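Local coordinates for protein pngf-ii (Elizabethkingia meningoseptica, PDB 4R4X) that is a bacterial peptide:N-glycosidase that removes N-linked glycans from glycoproteins, probably by cleaving the bond between the glycan and its asparagine, at residues E49-N54 with N58-F63. Numbering follows the deposited sequence.
Sequences EVNEIN and NEVSQF. With ZN (zinc ion), chain B.
Val50 faces Phe63, and Glu52 faces Ser61, in hydrogen-bonded pairs of an antiparallel hairpin whose strands, 49-54 and 59-63, run at 162° to each other with axes 4.7 Å apart. Each pair closes a ring of two backbone bonds; in the second, Ser61 N reaches Glu52 O at 2.8 Å. Asn51 with Gln62 and Ile53 with Val60 form the non-hydrogen-bonded pairs between, and there CA-H groups lean on carbonyls, as with Asn51 CA at 3.3 Å from Ser61 O.

On the face holding Val50, Glu52, Ser61 and Phe63, the aromatic ring lies diagonally across to Glu52. Phe63 has CG anti to its carbonyl carbon, which carries CE1 toward the stem of Glu52, where it comes closest to CG, at 3.8 Å, and to CB, while CD1 lies 4.2 Å from Val50 CG1. Ring and carboxylate planes are steeply inclined, 75° apart, which rules out stacking. Phe163 meets the same ring edge-to-face. Beyond the stem, the extended Glu52 chain presents both oxygens to zinc, OE1 at 2.2 Å and OE2 at 2.5 Å, an asymmetric bidentate grip; Asp159 binds the same zinc.

At the open end of the hairpin, away from the turn, Gln62 bends at chi2 and its NE2 donates to Glu49 OE1 at 3.2 Å. The donor stands well above the carboxylate plane and the N-H...O angle is 144°, so this bond is probably weaker than the backbone ones; Tyr176 OH, from helix 173-182, also bonds that oxygen.

The backbone ladder thus fixes the strand carrying Glu52; Phe63 packs against its stem, and the carboxylate joins the hairpin through zinc to Asp159 within the N-terminal domain.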
# COMPACT_ATOMS: atom_id res chain seq x y z
N GLU A 49 -6.85 -22.95 5.90
CA GLU A 49 -6.77 -23.98 4.87
C GLU A 49 -6.98 -25.39 5.39
O GLU A 49 -6.64 -25.72 6.53
CB GLU A 49 -5.43 -23.93 4.16
CG GLU A 49 -5.23 -22.72 3.29
CD GLU A 49 -3.84 -22.72 2.70
OE1 GLU A 49 -3.66 -23.35 1.62
OE2 GLU A 49 -2.95 -22.13 3.34
N VAL A 50 -7.50 -26.21 4.50
CA VAL A 50 -7.66 -27.63 4.72
C VAL A 50 -7.10 -28.37 3.50
O VAL A 50 -7.14 -27.84 2.38
CB VAL A 50 -9.18 -27.90 4.92
CG1 VAL A 50 -9.60 -29.26 4.44
CG2 VAL A 50 -9.57 -27.65 6.37
N ASN A 51 -6.61 -29.59 3.70
CA ASN A 51 -6.16 -30.41 2.59
C ASN A 51 -6.98 -31.72 2.52
O ASN A 51 -7.38 -32.26 3.54
CB ASN A 51 -4.66 -30.65 2.80
CG ASN A 51 -4.04 -31.48 1.72
OD1 ASN A 51 -3.50 -30.95 0.74
ND2 ASN A 51 -4.07 -32.79 1.89
N GLU A 52 -7.26 -32.21 1.32
CA GLU A 52 -7.90 -33.51 1.16
C GLU A 52 -7.23 -34.26 0.03
O GLU A 52 -6.89 -33.67 -1.00
CB GLU A 52 -9.39 -33.37 0.84
CG GLU A 52 -10.21 -32.76 1.97
CD GLU A 52 -11.71 -32.96 1.80
OE1 GLU A 52 -12.17 -33.25 0.67
OE2 GLU A 52 -12.45 -32.82 2.80
N ILE A 53 -7.03 -35.55 0.24
CA ILE A 53 -6.39 -36.41 -0.73
C ILE A 53 -7.37 -37.48 -1.12
O ILE A 53 -7.93 -38.13 -0.26
CB ILE A 53 -5.15 -37.10 -0.14
CG1 ILE A 53 -4.14 -36.03 0.28
CG2 ILE A 53 -4.57 -38.08 -1.15
CD1 ILE A 53 -2.82 -36.55 0.78
N ASN A 54 -7.55 -37.65 -2.43
CA ASN A 54 -8.34 -38.71 -3.01
C ASN A 54 -7.39 -39.88 -3.22
O ASN A 54 -6.46 -39.77 -4.00
CB ASN A 54 -8.93 -38.25 -4.35
CG ASN A 54 -9.75 -39.33 -5.03
OD1 ASN A 54 -9.59 -40.52 -4.75
ND2 ASN A 54 -10.65 -38.92 -5.91
N ASN A 58 -4.66 -40.20 -6.12
CA ASN A 58 -3.71 -39.27 -5.50
C ASN A 58 -3.90 -37.80 -5.90
O ASN A 58 -2.96 -37.04 -5.91
CB ASN A 58 -2.26 -39.75 -5.69
CG ASN A 58 -1.92 -40.93 -4.79
OD1 ASN A 58 -2.72 -41.32 -3.93
ND2 ASN A 58 -0.74 -41.52 -4.99
N GLU A 59 -5.12 -37.39 -6.19
CA GLU A 59 -5.40 -35.98 -6.38
C GLU A 59 -5.38 -35.30 -5.01
O GLU A 59 -6.17 -35.64 -4.14
CB GLU A 59 -6.75 -35.75 -7.06
CG GLU A 59 -7.00 -34.27 -7.35
CD GLU A 59 -7.97 -34.03 -8.50
OE1 GLU A 59 -8.66 -34.98 -8.93
OE2 GLU A 59 -8.05 -32.88 -8.99
N VAL A 60 -4.45 -34.37 -4.83
CA VAL A 60 -4.33 -33.56 -3.63
C VAL A 60 -5.08 -32.24 -3.86
O VAL A 60 -4.78 -31.49 -4.82
CB VAL A 60 -2.85 -33.29 -3.31
CG1 VAL A 60 -2.68 -32.47 -2.04
CG2 VAL A 60 -2.09 -34.60 -3.20
N SER A 61 -6.05 -31.96 -3.00
CA SER A 61 -6.83 -30.72 -3.08
C SER A 61 -6.57 -29.86 -1.86
O SER A 61 -6.63 -30.32 -0.72
CB SER A 61 -8.31 -31.02 -3.21
OG SER A 61 -8.59 -31.62 -4.46
N GLN A 62 -6.25 -28.60 -2.11
CA GLN A 62 -6.04 -27.63 -1.08
C GLN A 62 -7.19 -26.64 -1.13
O GLN A 62 -7.49 -26.10 -2.19
CB GLN A 62 -4.70 -26.92 -1.31
CG GLN A 62 -4.20 -26.16 -0.11
CD GLN A 62 -3.67 -27.05 1.00
OE1 GLN A 62 -3.30 -28.21 0.80
NE2 GLN A 62 -3.62 -26.49 2.20
N PHE A 63 -7.80 -26.38 0.01
CA PHE A 63 -8.97 -25.50 0.12
C PHE A 63 -8.62 -24.35 1.04
O PHE A 63 -8.09 -24.58 2.12
CB PHE A 63 -10.15 -26.24 0.76
CG PHE A 63 -10.60 -27.45 0.01
CD1 PHE A 63 -10.01 -28.68 0.25
CD2 PHE A 63 -11.63 -27.37 -0.92
CE1 PHE A 63 -10.45 -29.81 -0.44
CE2 PHE A 63 -12.06 -28.49 -1.61
CZ PHE A 63 -11.47 -29.72 -1.37
ZN ZN B . -14.01 -34.27 1.46